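Long-range contacts in NAD(P)H dehydrogenase (quinone) (Deinococcus radiodurans, PDB 1YDG), which catalyses the FMN-dependent reduction of quinones to quinols with NADH or NADPH as electron donor, working as a homotetramer: residues Ala79-Val83 / Gln193-Thr197; Leu113-Ser119 / Trp145-Thr150. All blocks are in the same frame, centred on the assembly; numbering follows the deposited sequence.

Interaction 1: Ala79-Val83 / Gln193-Thr197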
# COMPACT_ATOMS: atom_id res chain seq x y z
N ALA B 79 -1.11 -27.54 -1.93
CA ALA B 79 -2.22 -26.83 -1.31
C ALA B 79 -3.26 -26.37 -2.33
O ALA B 79 -2.97 -26.05 -3.47
CB ALA B 79 -1.72 -25.64 -0.49
N GLU B 80 -4.50 -26.35 -1.88
CA GLU B 80 -5.55 -25.69 -2.62
C GLU B 80 -5.87 -24.36 -1.94
O GLU B 80 -6.38 -23.44 -2.58
CB GLU B 80 -6.75 -26.60 -2.69
CG GLU B 80 -6.54 -27.75 -3.63
CD GLU B 80 -7.35 -28.98 -3.30
OE1 GLU B 80 -7.71 -29.18 -2.13
OE2 GLU B 80 -7.64 -29.75 -4.22
N ALA B 81 -5.55 -24.28 -0.65
CA ALA B 81 -5.75 -23.09 0.14
C ALA B 81 -4.49 -22.78 0.91
O ALA B 81 -3.95 -23.64 1.57
CB ALA B 81 -6.93 -23.29 1.08
N ILE B 82 -4.01 -21.54 0.82
CA ILE B 82 -2.79 -21.12 1.48
C ILE B 82 -3.00 -20.01 2.50
O ILE B 82 -3.68 -19.01 2.21
CB ILE B 82 -1.77 -20.59 0.44
CG1 ILE B 82 -1.34 -21.73 -0.49
CG2 ILE B 82 -0.57 -19.93 1.15
CD1 ILE B 82 -0.83 -21.29 -1.88
N VAL B 83 -2.40 -20.16 3.67
CA VAL B 83 -2.30 -19.05 4.62
C VAL B 83 -0.84 -18.78 4.89
O VAL B 83 -0.10 -19.72 5.18
CB VAL B 83 -3.03 -19.33 5.97
CG1 VAL B 83 -2.80 -18.22 6.98
CG2 VAL B 83 -4.52 -19.58 5.78
N GLN B 193 -12.15 -19.45 4.76
CA GLN B 193 -11.33 -19.75 3.59
C GLN B 193 -11.48 -21.19 3.11
O GLN B 193 -11.55 -21.44 1.90
CB GLN B 193 -9.85 -19.42 3.85
CG GLN B 193 -8.92 -19.77 2.69
CD GLN B 193 -7.54 -19.22 2.85
OE1 GLN B 193 -7.24 -18.55 3.82
NE2 GLN B 193 -6.66 -19.51 1.87
N VAL B 194 -11.55 -22.13 4.04
CA VAL B 194 -11.76 -23.55 3.70
C VAL B 194 -13.12 -23.74 3.02
O VAL B 194 -13.20 -24.39 1.99
CB VAL B 194 -11.65 -24.45 4.96
CG1 VAL B 194 -12.19 -25.87 4.69
CG2 VAL B 194 -10.21 -24.51 5.44
N GLU B 195 -14.17 -23.14 3.58
CA GLU B 195 -15.51 -23.16 2.97
C GLU B 195 -15.55 -22.56 1.55
O GLU B 195 -16.11 -23.17 0.62
CB GLU B 195 -16.53 -22.45 3.88
CG GLU B 195 -16.83 -23.24 5.16
CD GLU B 195 -17.62 -22.44 6.20
OE1 GLU B 195 -18.04 -21.29 5.92
OE2 GLU B 195 -17.81 -22.98 7.32
N LEU B 196 -14.95 -21.39 1.36
CA LEU B 196 -14.82 -20.82 0.01
C LEU B 196 -14.05 -21.75 -0.95
O LEU B 196 -14.48 -21.98 -2.09
CB LEU B 196 -14.17 -19.44 0.05
CG LEU B 196 -15.05 -18.31 0.60
CD1 LEU B 196 -14.23 -17.07 0.91
CD2 LEU B 196 -16.19 -17.95 -0.35
N THR B 197 -12.93 -22.29 -0.48
CA THR B 197 -12.09 -23.15 -1.31
C THR B 197 -12.84 -24.42 -1.74
O THR B 197 -12.79 -24.81 -2.91
CB THR B 197 -10.80 -23.56 -0.57
OG1 THR B 197 -10.15 -22.40 -0.03
CG2 THR B 197 -9.86 -24.27 -1.53
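Strand residues 81-83 run nearly antiparallel to helical residues 193-197, their axes at 156° and 9.3 Å apart at closest approach; the CA atoms come nearest at Ala81 and Thr197, 6.5 Å apart. The methyl of Ala81 points at the helix and meets two of its polar side chains, CB lying 3.5 Å from Thr197 OG1 and 3.9 Å from Gln193 NE2. A methyl probably suits this place, since both of those polar atoms come close to it. Gln193 leaves the helix with CG anti to its own N (chi1 177°) and stays extended, which carries the amide to the strand backbone. There NE2 donates to Ile82 O at 3.0 Å, nearly straight at hydrogen (163°); the carbonyl oxygen lies in the amide plane, whereas the donor stands above the carbonyl plane. This is the helix-on-sheet layer of a flavodoxin-like alpha/beta sandwich, helix 180-204 lying against the parallel strands. The amide is further fixed by Thr117 OG1, which bonds NE2, and Ser119 OG, which bonds OE1, while OE1 also rests 3.5 Å from Val83 CG2. Thr197 turns its hydroxyl back to Gln193 O, a turn earlier, at 2.6 Å; that carbonyl also accepts from Thr197 N, the two donors arriving from opposite faces. Thr197 OG1 has a further partner in Thr117 OG1, and Thr197 CG2 packs 3.7 Å from Glu80 O.

Interaction 2: Leu113-Ser119 / Trp145-Thr150; sequences LANKTFS and WGAVLT
Trp145 and Leu113 both set CG anti to the carbonyl carbon, beside the backbone N. Leu113 opens a type II turn and Trp145 stands at the end of helix 131-144; the two side chains meet where Leu113 CD1 sits over one face of the indole, 3.7 Å from the centroid of the Trp145 five-membered ring and 9° off its normal, a CH-pi contact. Phe118, with CG anti to its backbone N (chi1 -175°), sends its ring to the far end of the same indole. Phe118 CE1 comes within 4.1 Å of Trp145 CZ3, and the planes stand almost perpendicular at 88°. Ala147 CB touches Phe118 CB at the root of the side chain, while Leu149 lies alongside Phe118 and brings Leu149 CD2 to 3.9 Å from Phe118 CB.

The backbones form a parallel ladder that closes the beta-alpha-beta unit of strand 117-124, helix 131-144 and strand 148-149. Val148 N donates to Lys116 O, Phe118 N to Val148 O, and Thr150 N to Phe118 O, the last at 2.8 Å. Before the strands, the turn Leu113-Lys116 offers Asn115 N to Gly146 O at 2.9 Å. Gly146 ends the helix in a Schellman motif, with a positive phi that glycine adopts readily. On the sheet face opposite Phe118 and Leu149, Thr117 CB meets Thr150 CG2 at 4.0 Å, and the Thr117 hydroxyl faces helix 180-204. Trp145 follows the FMN-binding residue His144 directly, and its indole also makes an edge-to-face contact with Phe90, an FMN-binding residue, of one neighbouring subunit. Val148 and Leu149 pack against their own counterparts in a different neighbouring subunit, whose Arg192 NH2 is hydrogen-bonded to Asn115 OD1.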
# COMPACT_ATOMS: atom_id res chain seq x y z
N LEU B 113 0.86 -22.05 -9.30
CA LEU B 113 0.36 -21.32 -8.11
C LEU B 113 -1.02 -20.72 -8.35
O LEU B 113 -1.70 -20.35 -7.39
CB LEU B 113 1.32 -20.22 -7.69
CG LEU B 113 2.60 -20.60 -6.94
CD1 LEU B 113 3.47 -19.38 -6.73
CD2 LEU B 113 2.31 -21.26 -5.62
N ALA B 114 -1.43 -20.65 -9.61
CA ALA B 114 -2.65 -19.97 -9.99
C ALA B 114 -3.87 -20.61 -9.37
O ALA B 114 -3.91 -21.82 -9.17
CB ALA B 114 -2.80 -19.95 -11.49
N ASN B 115 -4.84 -19.76 -9.04
CA ASN B 115 -6.15 -20.21 -8.61
C ASN B 115 -6.22 -20.82 -7.20
O ASN B 115 -7.26 -21.31 -6.81
CB ASN B 115 -6.76 -21.17 -9.64
CG ASN B 115 -6.80 -20.56 -11.03
OD1 ASN B 115 -7.13 -19.38 -11.19
ND2 ASN B 115 -6.45 -21.34 -12.05
N LYS B 116 -5.15 -20.75 -6.41
CA LYS B 116 -5.22 -21.23 -5.04
C LYS B 116 -5.76 -20.08 -4.19
O LYS B 116 -5.51 -18.92 -4.50
CB LYS B 116 -3.84 -21.67 -4.56
CG LYS B 116 -3.32 -22.88 -5.28
CD LYS B 116 -1.82 -23.03 -5.13
CE LYS B 116 -1.29 -24.11 -6.09
NZ LYS B 116 -1.81 -25.50 -5.80
N THR B 117 -6.53 -20.39 -3.16
CA THR B 117 -6.99 -19.32 -2.26
C THR B 117 -5.85 -18.93 -1.34
O THR B 117 -4.98 -19.73 -1.05
CB THR B 117 -8.22 -19.68 -1.46
OG1 THR B 117 -7.93 -20.79 -0.62
CG2 THR B 117 -9.40 -20.00 -2.38
N PHE B 118 -5.89 -17.67 -0.91
CA PHE B 118 -4.84 -17.06 -0.15
C PHE B 118 -5.40 -16.07 0.85
O PHE B 118 -6.18 -15.19 0.48
CB PHE B 118 -3.90 -16.29 -1.05
CG PHE B 118 -2.72 -15.72 -0.32
CD1 PHE B 118 -1.59 -16.50 -0.11
CD2 PHE B 118 -2.75 -14.43 0.19
CE1 PHE B 118 -0.48 -15.99 0.58
CE2 PHE B 118 -1.65 -13.90 0.88
CZ PHE B 118 -0.52 -14.69 1.08
N SER B 119 -4.96 -16.19 2.10
CA SER B 119 -5.17 -15.13 3.09
C SER B 119 -3.93 -15.06 3.98
O SER B 119 -3.03 -15.90 3.87
CB SER B 119 -6.42 -15.39 3.93
OG SER B 119 -6.18 -16.30 4.97
N TRP B 145 0.69 -14.20 -8.46
CA TRP B 145 0.44 -15.63 -8.66
C TRP B 145 -0.92 -15.95 -9.25
O TRP B 145 -1.17 -17.11 -9.55
CB TRP B 145 0.53 -16.41 -7.34
CG TRP B 145 1.71 -16.12 -6.47
CD1 TRP B 145 2.89 -15.55 -6.84
CD2 TRP B 145 1.84 -16.46 -5.09
NE1 TRP B 145 3.73 -15.48 -5.76
CE2 TRP B 145 3.11 -16.03 -4.67
CE3 TRP B 145 0.98 -17.07 -4.15
CZ2 TRP B 145 3.56 -16.19 -3.35
CZ3 TRP B 145 1.43 -17.23 -2.83
CH2 TRP B 145 2.70 -16.78 -2.45
N GLY B 146 -1.80 -14.97 -9.38
CA GLY B 146 -3.19 -15.22 -9.75
C GLY B 146 -3.93 -16.01 -8.68
O GLY B 146 -4.80 -16.82 -8.98
N ALA B 147 -3.57 -15.77 -7.43
CA ALA B 147 -4.29 -16.35 -6.31
C ALA B 147 -5.68 -15.70 -6.23
O ALA B 147 -5.90 -14.60 -6.75
CB ALA B 147 -3.53 -16.14 -5.03
N VAL B 148 -6.59 -16.41 -5.59
CA VAL B 148 -7.90 -15.90 -5.23
C VAL B 148 -7.83 -15.48 -3.78
O VAL B 148 -7.68 -16.33 -2.89
CB VAL B 148 -8.94 -17.01 -5.44
CG1 VAL B 148 -10.35 -16.58 -4.99
CG2 VAL B 148 -8.92 -17.43 -6.88
N LEU B 149 -7.88 -14.18 -3.51
CA LEU B 149 -7.60 -13.67 -2.18
C LEU B 149 -8.86 -13.74 -1.34
O LEU B 149 -9.90 -13.26 -1.76
CB LEU B 149 -7.05 -12.25 -2.23
CG LEU B 149 -5.90 -12.02 -3.24
CD1 LEU B 149 -5.29 -10.69 -3.05
CD2 LEU B 149 -4.85 -13.10 -3.12
N THR B 150 -8.77 -14.37 -0.16
CA THR B 150 -9.93 -14.57 0.70
C THR B 150 -9.76 -13.95 2.09
O THR B 150 -9.83 -14.65 3.11
CB THR B 150 -10.29 -16.05 0.88
OG1 THR B 150 -9.21 -16.74 1.55
CG2 THR B 150 -10.61 -16.70 -0.45

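In the fold
From the N terminus, the chain first reaches 79-83, where strand 81-89 enters the sheet, and then 113-119, leading into strand 117-124 beside it. After helix 131-144, residues 145-150 return to that second strand and interaction 2 closes a short loop of 25 intervening residues. Interaction 1 closes much later, when helix 180-204 delivers 193-197 to the sheet, so interaction 2 is nested within its 109-residue loop. One contact extends the sheet edgewise and the other lays the C-terminal helix over it. They join directly through Ala79 O and Lys116 NZ, 2.7 Å apart and probably hydrogen-bonded, and through Gln193 CG, which packs 3.3 Å from Thr150 OG1.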